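Local coordinates for protein probable zinc protease (PDB 4NNZ) that probably acts as a zinc-dependent metallopeptidase of the M16 family, forming one subunit of a heterodimeric protease, at residues 247-252 with 415-420; 17-22 with 189-194; 130-135 with 164-169; 223-228 with 304-309. One frame throughout, in Å; residues are numbered along the deposited sequence.

Interaction 1: 247-252 with 415-420; sequences LIMGFN and LTLAQV
I248 with A418 and G250 with T416 are each joined by two backbone hydrogen bonds, the shortest running 2.8 Å from G250 N to T416 O; all four are nearly straight. Between these pairs lies the non-hydrogen-bonded pair M249 and L417, its CA atoms closer at 4.4 Å. Where the strand reaches N252, a water lies 2.8 Å from both G250 O and N252 OD1. N252 is held further by R234, through OD1, and by A152 O, through ND2.

One face carries L247, M249, F251, L415, L417 and Q419. L415 CG is anti to the backbone N (chi1 168°), and from it CD1 makes a CH-pi contact with the F251 ring, 4.1 Å from its centroid and offset toward the rim. L415 CB comes 3.7 Å from F251 CE1. M249 and L417 lie side by side, M249 CG 3.8 Å from L417 CD1. On the other face I248 CD1 meets V420 CG2 at 4.2 Å, and F148 of helix 140-152 covers I248 and T416. Helix 325-341 packs on L247 and L417. Alternate peptides bond the flanking strands 309-317 and 233-240, so backbone polarity is satisfied across the sheet and largely apolar side chains meet helices on both faces.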
# COMPACT_ATOMS: atom_id res chain seq x y z
N LEU A 247 12.50 -5.79 -20.16
CA LEU A 247 12.23 -4.47 -19.70
C LEU A 247 10.77 -4.25 -19.55
O LEU A 247 10.02 -4.60 -20.39
CB LEU A 247 12.78 -3.46 -20.69
CG LEU A 247 12.88 -2.04 -20.19
CD1 LEU A 247 13.89 -1.93 -19.09
CD2 LEU A 247 13.27 -1.14 -21.31
N ILE A 248 10.38 -3.65 -18.44
CA ILE A 248 9.01 -3.28 -18.24
C ILE A 248 8.97 -1.80 -17.97
O ILE A 248 9.63 -1.34 -17.12
CB ILE A 248 8.44 -4.01 -17.04
CG1 ILE A 248 8.88 -5.46 -17.06
CG2 ILE A 248 6.94 -3.88 -16.98
CD1 ILE A 248 8.10 -6.35 -16.13
N MET A 249 8.18 -1.06 -18.72
CA MET A 249 7.95 0.34 -18.43
C MET A 249 6.48 0.63 -18.23
O MET A 249 5.68 0.26 -19.02
CB MET A 249 8.46 1.19 -19.56
CG MET A 249 9.96 1.17 -19.69
SD MET A 249 10.53 1.94 -21.18
CE MET A 249 10.24 3.65 -20.86
N GLY A 250 6.14 1.31 -17.16
CA GLY A 250 4.77 1.66 -16.91
C GLY A 250 4.56 3.13 -16.66
O GLY A 250 5.32 3.71 -15.99
N PHE A 251 3.53 3.71 -17.22
CA PHE A 251 3.22 5.10 -16.96
C PHE A 251 1.91 5.31 -16.24
O PHE A 251 0.92 4.81 -16.64
CB PHE A 251 3.20 5.85 -18.27
CG PHE A 251 4.54 6.05 -18.86
CD1 PHE A 251 5.33 7.05 -18.44
CD2 PHE A 251 5.01 5.23 -19.84
CE1 PHE A 251 6.56 7.25 -18.97
CE2 PHE A 251 6.24 5.41 -20.37
CZ PHE A 251 7.02 6.43 -19.93
N ASN A 252 1.93 6.04 -15.14
CA ASN A 252 0.71 6.28 -14.39
C ASN A 252 -0.21 7.18 -15.14
O ASN A 252 0.16 8.24 -15.57
CB ASN A 252 0.99 6.91 -13.04
CG ASN A 252 1.70 6.00 -12.10
OD1 ASN A 252 2.89 5.99 -12.04
ND2 ASN A 252 0.96 5.25 -11.35
N LEU A 415 6.85 7.47 -14.62
CA LEU A 415 7.40 6.22 -15.02
C LEU A 415 7.88 5.32 -13.90
O LEU A 415 8.57 5.76 -13.03
CB LEU A 415 8.56 6.48 -15.96
CG LEU A 415 9.45 5.31 -16.29
CD1 LEU A 415 8.75 4.40 -17.25
CD2 LEU A 415 10.73 5.81 -16.89
N THR A 416 7.49 4.06 -13.96
CA THR A 416 8.11 2.98 -13.23
C THR A 416 8.72 2.07 -14.27
O THR A 416 8.06 1.58 -15.12
CB THR A 416 7.09 2.15 -12.46
OG1 THR A 416 6.19 2.99 -11.79
CG2 THR A 416 7.75 1.33 -11.46
N LEU A 417 10.00 1.86 -14.17
CA LEU A 417 10.72 1.02 -15.08
C LEU A 417 11.41 -0.09 -14.32
O LEU A 417 12.05 0.17 -13.36
CB LEU A 417 11.73 1.83 -15.85
CG LEU A 417 12.72 1.07 -16.69
CD1 LEU A 417 13.18 1.89 -17.85
CD2 LEU A 417 13.89 0.61 -15.87
N ALA A 418 11.28 -1.32 -14.77
CA ALA A 418 11.95 -2.42 -14.13
C ALA A 418 12.78 -3.29 -15.04
O ALA A 418 12.32 -3.67 -16.05
CB ALA A 418 10.95 -3.26 -13.40
N GLN A 419 13.99 -3.63 -14.64
CA GLN A 419 14.81 -4.55 -15.39
C GLN A 419 14.72 -5.89 -14.74
O GLN A 419 14.96 -6.03 -13.58
CB GLN A 419 16.26 -4.08 -15.41
CG GLN A 419 16.41 -2.63 -15.81
CD GLN A 419 17.80 -2.21 -16.24
OE1 GLN A 419 18.79 -2.66 -15.74
NE2 GLN A 419 17.84 -1.30 -17.16
N VAL A 420 14.34 -6.89 -15.50
CA VAL A 420 14.28 -8.20 -14.96
C VAL A 420 15.42 -8.98 -15.51
O VAL A 420 15.51 -9.20 -16.67
CB VAL A 420 12.99 -8.88 -15.35
CG1 VAL A 420 12.84 -10.17 -14.60
CG2 VAL A 420 11.82 -7.98 -15.11
O HOH W 1 4.53 4.07 -13.28

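Interaction 2: 17-22 with 189-194; sequences KVIVRE and NATLVV
V18 CG1 lies against L192 CD2 at 4.1 Å, the two side chains side by side and pointing the same way. V18 CG1 and L192 CG are both anti to their backbone N atoms (chi1 -178° and 170°), which sets each branch beside its own carbonyl carbon. V20 and V194 follow on this face, with V20 CG2 4.4 Å from V194 CB.

The other face carries K17, I19, T191 and V193. T191 CG2, likewise anti to the backbone N, sits 3.8 Å from K17 O and touches I19 CD1 at 4.3 Å. K17 CB stays 4.4 Å from T191 CG2 while the chain beyond it leads away, and NZ forms salt bridges to E9 and E378. I374 of helix 367-379 packs on I19, R21 and V193, covering part of this face.

Between the faces the backbones run parallel and bond alternately. L192 N donates to K17 O, I19 N to L192 O at 2.9 Å, V194 N to I19 O, and R21 N to V194 O at 2.7 Å. V18 and V20 instead bond F10 and H8 of strand 7-11, so strand 17-22 is paired along both edges. CA-H...O contacts add to the seam, as from V20 CA to V194 O at 3.2 Å. Residues 174 positions apart in the chain are thereby joined in the six-stranded mixed sheet. Peptide polarity is spent within the sheet, branched aliphatic groups fill the V18, V20, L192 and V194 face, and on the other K17 carries its charge to E9 and E378.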
# COMPACT_ATOMS: atom_id res chain seq x y z
N LYS A 17 -28.93 -4.96 -8.81
CA LYS A 17 -29.18 -4.45 -10.13
C LYS A 17 -29.22 -5.62 -11.05
O LYS A 17 -28.44 -6.51 -10.92
CB LYS A 17 -28.07 -3.52 -10.55
CG LYS A 17 -28.34 -2.77 -11.83
CD LYS A 17 -27.27 -1.73 -12.08
CE LYS A 17 -27.78 -0.61 -12.96
NZ LYS A 17 -26.88 0.56 -12.98
N VAL A 18 -30.18 -5.64 -11.95
CA VAL A 18 -30.31 -6.75 -12.86
C VAL A 18 -30.24 -6.24 -14.28
O VAL A 18 -30.87 -5.29 -14.61
CB VAL A 18 -31.60 -7.54 -12.62
CG1 VAL A 18 -31.67 -8.71 -13.56
CG2 VAL A 18 -31.68 -8.03 -11.19
N ILE A 19 -29.42 -6.86 -15.09
CA ILE A 19 -29.35 -6.49 -16.48
C ILE A 19 -29.61 -7.67 -17.36
O ILE A 19 -29.07 -8.71 -17.17
CB ILE A 19 -28.01 -5.85 -16.83
CG1 ILE A 19 -27.80 -4.60 -16.01
CG2 ILE A 19 -28.01 -5.47 -18.29
CD1 ILE A 19 -26.42 -4.02 -16.07
N VAL A 20 -30.51 -7.49 -18.32
CA VAL A 20 -30.91 -8.58 -19.19
C VAL A 20 -30.84 -8.25 -20.65
O VAL A 20 -31.40 -7.28 -21.08
CB VAL A 20 -32.34 -9.02 -18.91
CG1 VAL A 20 -32.68 -10.22 -19.73
CG2 VAL A 20 -32.50 -9.38 -17.46
N ARG A 21 -30.16 -9.08 -21.42
CA ARG A 21 -30.21 -8.96 -22.85
C ARG A 21 -30.66 -10.23 -23.54
O ARG A 21 -30.12 -11.28 -23.32
CB ARG A 21 -28.88 -8.55 -23.42
CG ARG A 21 -29.02 -8.24 -24.88
CD ARG A 21 -27.69 -7.88 -25.45
NE ARG A 21 -27.18 -6.71 -24.78
CZ ARG A 21 -26.05 -6.11 -25.12
NH1 ARG A 21 -25.34 -6.59 -26.11
NH2 ARG A 21 -25.65 -5.06 -24.46
N GLU A 22 -31.65 -10.10 -24.40
CA GLU A 22 -32.22 -11.23 -25.08
C GLU A 22 -31.52 -11.51 -26.38
O GLU A 22 -31.27 -10.62 -27.14
CB GLU A 22 -33.68 -10.95 -25.35
CG GLU A 22 -34.44 -10.64 -24.08
CD GLU A 22 -35.80 -10.04 -24.34
OE1 GLU A 22 -36.63 -10.02 -23.42
OE2 GLU A 22 -36.02 -9.60 -25.47
N ASN A 189 -24.26 -4.64 -3.41
CA ASN A 189 -22.92 -4.61 -3.94
C ASN A 189 -22.75 -5.46 -5.16
O ASN A 189 -21.66 -5.74 -5.54
CB ASN A 189 -21.93 -5.03 -2.88
CG ASN A 189 -20.57 -4.45 -3.12
OD1 ASN A 189 -20.45 -3.38 -3.63
ND2 ASN A 189 -19.56 -5.17 -2.76
N ALA A 190 -23.83 -5.88 -5.77
CA ALA A 190 -23.75 -6.88 -6.80
C ALA A 190 -24.55 -6.59 -8.04
O ALA A 190 -25.49 -5.86 -8.02
CB ALA A 190 -24.13 -8.22 -6.22
N THR A 191 -24.14 -7.17 -9.15
CA THR A 191 -24.89 -7.08 -10.38
C THR A 191 -25.15 -8.43 -10.99
O THR A 191 -24.26 -9.18 -11.12
CB THR A 191 -24.18 -6.25 -11.44
OG1 THR A 191 -23.87 -4.99 -10.90
CG2 THR A 191 -25.08 -6.00 -12.52
N LEU A 192 -26.37 -8.70 -11.37
CA LEU A 192 -26.70 -9.94 -12.00
C LEU A 192 -26.87 -9.64 -13.45
O LEU A 192 -27.55 -8.73 -13.80
CB LEU A 192 -28.01 -10.44 -11.48
CG LEU A 192 -28.58 -11.62 -12.24
CD1 LEU A 192 -27.68 -12.81 -12.14
CD2 LEU A 192 -29.95 -11.95 -11.74
N VAL A 193 -26.19 -10.39 -14.30
CA VAL A 193 -26.28 -10.16 -15.72
C VAL A 193 -26.76 -11.37 -16.46
O VAL A 193 -26.25 -12.43 -16.26
CB VAL A 193 -24.95 -9.73 -16.31
CG1 VAL A 193 -25.16 -9.35 -17.74
CG2 VAL A 193 -24.43 -8.55 -15.54
N VAL A 194 -27.77 -11.20 -17.29
CA VAL A 194 -28.29 -12.31 -18.06
C VAL A 194 -28.40 -12.05 -19.54
O VAL A 194 -29.04 -11.11 -19.95
CB VAL A 194 -29.67 -12.73 -17.55
CG1 VAL A 194 -30.13 -13.99 -18.23
CG2 VAL A 194 -29.62 -12.96 -16.06

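Interaction 3: 130-135 with 164-169; sequences EERRLR and GWMADL
R132 on helix 118-137 and M166 at the start of helix 166-171 are the nearest CA pair, 7.5 Å apart, so side chains do the bridging. R132 spans the gap: its CG is anti to the backbone N (chi1 -154°), the chain bends at chi3, and NH1 donates to G164 O at 2.8 Å. The bond is bent, 131° at the hydrogen, and the donor is tilted from the carbonyl plane. M166 N lies over one face of the guanidinium. NH1 also forms a salt bridge with E146 and NH2 one with D137, so the buried positive charge is shared among two carboxylates and a carbonyl.

The aliphatic part of the same arginine is packed by M166 and L169: R132 CD touches M166 CE and L169 CD1, each at 3.8 Å. M166, bent at chi2 and chi3, sets CE against R133 CG as well, also at 3.8 Å. R133 turns its own charge elsewhere, gripping E130 OE1 side-on with NE and NH2, the latter at 3.0 Å, both from the same face of the carboxylate.

G164 precedes the N-cap residue W165, whose side chain packs on A155 of the second subunit. Helix 118-137 is thus joined to the N-terminus of helix 166-171 in this M16-family chain chiefly by one arginine that binds the carbonyl just ahead of the N-cap, with M166 and L169 packing beside it.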
# COMPACT_ATOMS: atom_id res chain seq x y z
N GLU A 130 -0.07 -22.53 -1.32
CA GLU A 130 0.66 -23.32 -2.25
C GLU A 130 0.57 -22.74 -3.62
O GLU A 130 1.53 -22.64 -4.30
CB GLU A 130 0.11 -24.73 -2.20
CG GLU A 130 0.63 -25.65 -3.26
CD GLU A 130 2.06 -26.01 -3.04
OE1 GLU A 130 2.76 -25.29 -2.31
OE2 GLU A 130 2.52 -27.01 -3.60
N GLU A 131 -0.61 -22.30 -4.00
CA GLU A 131 -0.81 -21.67 -5.28
C GLU A 131 0.03 -20.41 -5.42
O GLU A 131 0.45 -20.11 -6.49
CB GLU A 131 -2.30 -21.41 -5.51
CG GLU A 131 -2.63 -20.26 -6.45
CD GLU A 131 -4.06 -20.23 -6.91
OE1 GLU A 131 -4.94 -20.06 -6.07
OE2 GLU A 131 -4.31 -20.38 -8.11
N ARG A 132 0.23 -19.68 -4.35
CA ARG A 132 1.08 -18.53 -4.40
C ARG A 132 2.52 -18.85 -4.71
O ARG A 132 3.16 -18.14 -5.41
CB ARG A 132 1.02 -17.77 -3.09
CG ARG A 132 1.34 -16.32 -3.28
CD ARG A 132 1.96 -15.67 -2.09
NE ARG A 132 3.12 -14.94 -2.50
CZ ARG A 132 3.13 -13.75 -3.06
NH1 ARG A 132 2.04 -13.07 -3.27
NH2 ARG A 132 4.27 -13.23 -3.39
N ARG A 133 3.04 -19.90 -4.11
CA ARG A 133 4.38 -20.30 -4.38
C ARG A 133 4.60 -20.72 -5.80
O ARG A 133 5.53 -20.34 -6.43
CB ARG A 133 4.68 -21.54 -3.58
CG ARG A 133 4.90 -21.34 -2.11
CD ARG A 133 5.84 -22.40 -1.60
NE ARG A 133 5.44 -23.76 -1.97
CZ ARG A 133 6.11 -24.56 -2.78
NH1 ARG A 133 7.24 -24.17 -3.33
NH2 ARG A 133 5.66 -25.77 -3.03
N LEU A 134 3.75 -21.60 -6.27
CA LEU A 134 3.92 -22.19 -7.56
C LEU A 134 3.77 -21.23 -8.70
O LEU A 134 4.54 -21.24 -9.63
CB LEU A 134 2.91 -23.31 -7.73
CG LEU A 134 3.28 -24.74 -7.38
CD1 LEU A 134 4.59 -24.83 -6.64
CD2 LEU A 134 2.19 -25.41 -6.59
N ARG A 135 2.74 -20.42 -8.63
CA ARG A 135 2.39 -19.56 -9.71
C ARG A 135 2.87 -18.15 -9.62
O ARG A 135 2.73 -17.44 -10.55
CB ARG A 135 0.90 -19.55 -9.85
CG ARG A 135 0.31 -20.85 -10.28
CD ARG A 135 -1.12 -20.64 -10.68
NE ARG A 135 -1.93 -21.78 -10.34
CZ ARG A 135 -2.32 -22.69 -11.21
NH1 ARG A 135 -2.00 -22.60 -12.49
NH2 ARG A 135 -3.06 -23.70 -10.79
N GLY A 164 -2.60 -12.21 -2.67
CA GLY A 164 -2.25 -11.88 -1.31
C GLY A 164 -0.80 -12.08 -1.03
O GLY A 164 -0.19 -12.91 -1.61
N TRP A 165 -0.22 -11.29 -0.16
CA TRP A 165 1.14 -11.50 0.27
C TRP A 165 1.23 -12.71 1.18
O TRP A 165 0.33 -12.98 1.92
CB TRP A 165 1.69 -10.26 0.97
CG TRP A 165 1.70 -9.00 0.18
CD1 TRP A 165 0.94 -7.92 0.40
CD2 TRP A 165 2.53 -8.68 -0.91
NE1 TRP A 165 1.23 -6.94 -0.47
CE2 TRP A 165 2.21 -7.39 -1.30
CE3 TRP A 165 3.50 -9.37 -1.61
CZ2 TRP A 165 2.82 -6.77 -2.34
CZ3 TRP A 165 4.11 -8.75 -2.62
CH2 TRP A 165 3.78 -7.47 -2.99
N MET A 166 2.32 -13.42 1.14
CA MET A 166 2.41 -14.67 1.84
C MET A 166 2.26 -14.51 3.32
O MET A 166 1.68 -15.34 3.98
CB MET A 166 3.70 -15.40 1.50
CG MET A 166 3.75 -16.78 2.10
SD MET A 166 2.59 -17.95 1.43
CE MET A 166 3.54 -18.45 0.02
N ALA A 167 2.79 -13.43 3.83
CA ALA A 167 2.69 -13.15 5.22
C ALA A 167 1.25 -12.99 5.60
O ALA A 167 0.87 -13.39 6.65
CB ALA A 167 3.46 -11.90 5.52
N ASP A 168 0.46 -12.36 4.76
CA ASP A 168 -0.95 -12.24 5.03
C ASP A 168 -1.71 -13.54 4.97
O ASP A 168 -2.50 -13.82 5.80
CB ASP A 168 -1.59 -11.16 4.15
CG ASP A 168 -0.90 -9.83 4.25
OD1 ASP A 168 -0.07 -9.67 5.12
OD2 ASP A 168 -1.14 -8.95 3.45
N LEU A 169 -1.45 -14.35 3.97
CA LEU A 169 -2.09 -15.63 3.84
C LEU A 169 -1.74 -16.47 5.01
O LEU A 169 -2.53 -17.20 5.52
CB LEU A 169 -1.65 -16.31 2.57
CG LEU A 169 -1.83 -15.52 1.29
CD1 LEU A 169 -1.11 -16.16 0.15
CD2 LEU A 169 -3.28 -15.33 0.94

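Interaction 4: 223-228 with 304-309; sequences RKPLEL and FNRGDS
P225 packs on R306 and G307 where two loops meet, and it forms the centre of an inverse gamma turn in the 223-228 loop. This is the tight part of the contact. The pyrrolidine ring and the R306 side chain cross at about a right angle: P225 CD lies over one face of the guanidinium, and P225 CG is 3.3 Å from R306 NH1. The CA atoms of P225 and G307 are 4.7 Å apart; G307 has no side chain, and P225 O takes up the side on which one would begin. D308 N then donates to P225 O in a long bond of 3.3 Å, from 41° above the carbonyl plane. K224 CG adds a close approach of 3.3 Å to R306 O. R306 is placed further by a cation-pi contact with Y41. R223 O stands 2.9 Å from R306 NH2, but the angle is too poor for a hydrogen bond.

Beyond CG the exposed K224 chain bends at chi3 and chi4 along the solvent side, where NZ bonds G257 O. The R223 edge is a subunit border: its side chain turns away from the other loop to a salt bridge with D176 of the second subunit.

The far end is held more loosely, by a water that donates to L228 O and, weakly, to D308 OD2. D308 CG is anti to the carbonyl carbon (chi1 -75°). OD1 bonds S258 OG, while D308 OD2 accepts E227 N at 3.0 Å, met on the anti side of the carboxylate.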
# COMPACT_ATOMS: atom_id res chain seq x y z
N ARG A 223 -13.65 3.65 -1.92
CA ARG A 223 -13.07 4.74 -2.63
C ARG A 223 -12.34 4.33 -3.88
O ARG A 223 -11.64 3.37 -3.88
CB ARG A 223 -12.12 5.47 -1.70
CG ARG A 223 -12.71 5.81 -0.36
CD ARG A 223 -13.19 7.24 -0.35
NE ARG A 223 -13.57 7.68 0.97
CZ ARG A 223 -14.80 7.59 1.43
NH1 ARG A 223 -15.72 7.08 0.68
NH2 ARG A 223 -15.10 8.01 2.63
N LYS A 224 -12.47 5.09 -4.95
CA LYS A 224 -11.83 4.75 -6.20
C LYS A 224 -10.38 4.73 -5.91
O LYS A 224 -9.94 5.57 -5.18
CB LYS A 224 -12.03 5.87 -7.20
CG LYS A 224 -13.26 5.79 -8.07
CD LYS A 224 -13.30 6.96 -9.02
CE LYS A 224 -14.70 7.50 -9.18
NZ LYS A 224 -15.14 7.46 -10.59
N PRO A 225 -9.61 3.85 -6.53
CA PRO A 225 -8.18 3.82 -6.27
C PRO A 225 -7.43 4.81 -7.13
O PRO A 225 -6.94 4.47 -8.16
CB PRO A 225 -7.79 2.41 -6.64
CG PRO A 225 -9.03 1.67 -6.78
CD PRO A 225 -10.04 2.64 -7.21
N LEU A 226 -7.41 6.04 -6.67
CA LEU A 226 -6.64 7.10 -7.26
C LEU A 226 -5.22 7.06 -6.84
O LEU A 226 -4.89 6.69 -5.75
CB LEU A 226 -7.20 8.43 -6.84
CG LEU A 226 -8.69 8.52 -6.93
CD1 LEU A 226 -9.07 9.91 -6.57
CD2 LEU A 226 -9.10 8.21 -8.34
N GLU A 227 -4.37 7.54 -7.71
CA GLU A 227 -2.97 7.45 -7.53
C GLU A 227 -2.45 8.84 -7.72
O GLU A 227 -3.16 9.69 -8.17
CB GLU A 227 -2.41 6.50 -8.57
CG GLU A 227 -0.95 6.27 -8.44
CD GLU A 227 -0.60 5.77 -7.07
OE1 GLU A 227 -1.21 4.79 -6.66
OE2 GLU A 227 0.25 6.36 -6.41
N LEU A 228 -1.21 9.09 -7.36
CA LEU A 228 -0.60 10.36 -7.62
C LEU A 228 -0.48 10.48 -9.10
O LEU A 228 -0.25 9.52 -9.77
CB LEU A 228 0.78 10.42 -7.01
CG LEU A 228 0.96 10.65 -5.53
CD1 LEU A 228 0.11 9.71 -4.72
CD2 LEU A 228 2.39 10.44 -5.17
N PHE A 304 -10.52 0.55 -18.53
CA PHE A 304 -11.77 0.36 -17.83
C PHE A 304 -11.67 0.03 -16.36
O PHE A 304 -12.33 -0.82 -15.88
CB PHE A 304 -12.66 -0.63 -18.55
CG PHE A 304 -12.91 -0.28 -19.96
CD1 PHE A 304 -13.85 0.63 -20.27
CD2 PHE A 304 -12.16 -0.81 -20.95
CE1 PHE A 304 -14.08 0.99 -21.55
CE2 PHE A 304 -12.37 -0.46 -22.23
CZ PHE A 304 -13.34 0.44 -22.54
N ASN A 305 -10.79 0.73 -15.67
CA ASN A 305 -10.65 0.63 -14.23
C ASN A 305 -11.60 1.46 -13.40
O ASN A 305 -12.09 2.47 -13.80
CB ASN A 305 -9.22 0.93 -13.81
CG ASN A 305 -8.28 -0.20 -14.06
OD1 ASN A 305 -8.60 -1.35 -13.85
ND2 ASN A 305 -7.11 0.12 -14.50
N ARG A 306 -11.80 1.02 -12.19
CA ARG A 306 -12.55 1.71 -11.21
C ARG A 306 -11.90 3.02 -10.93
O ARG A 306 -12.54 4.01 -10.75
CB ARG A 306 -12.43 0.89 -9.96
CG ARG A 306 -13.57 0.86 -9.02
CD ARG A 306 -13.15 -0.04 -7.90
NE ARG A 306 -13.54 0.50 -6.63
CZ ARG A 306 -12.81 0.49 -5.54
NH1 ARG A 306 -11.61 -0.02 -5.51
NH2 ARG A 306 -13.31 1.02 -4.46
N GLY A 307 -10.60 2.99 -10.83
CA GLY A 307 -9.80 4.15 -10.62
C GLY A 307 -8.81 4.33 -11.73
O GLY A 307 -9.09 4.06 -12.85
N ASP A 308 -7.61 4.72 -11.37
CA ASP A 308 -6.52 4.99 -12.27
C ASP A 308 -5.87 3.76 -12.84
O ASP A 308 -6.18 2.68 -12.47
CB ASP A 308 -5.48 5.81 -11.57
CG ASP A 308 -5.89 7.22 -11.41
OD1 ASP A 308 -6.71 7.68 -12.19
OD2 ASP A 308 -5.39 7.86 -10.51
N SER A 309 -4.94 3.96 -13.75
CA SER A 309 -4.42 2.90 -14.54
C SER A 309 -2.97 3.09 -14.94
O SER A 309 -2.35 4.03 -14.57
CB SER A 309 -5.28 2.68 -15.77
OG SER A 309 -4.90 1.52 -16.43
O HOH W 2 -2.38 8.25 -11.64

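Interactions 1 and 2 are buried strand pairs in two different sheets, on opposite sides of the chain's centre, with centres 38 Å apart. The first is antiparallel and the second parallel, but both rest on backbone bonds and aliphatic packing. Interactions 3 and 4 lack such pairing, and both lie near the second subunit. In interaction 3, buried among helices, R132 bonds a carbonyl; in interaction 4, only partly buried, R306 packs on P225 while D308 supplies the hydrogen bonds. Interaction 4 touches interaction 1 where N252 ND2 meets E227 CG at 3.6 Å, and its loops lead into strands 233-240 and 309-317 of the sheet that holds interaction 1.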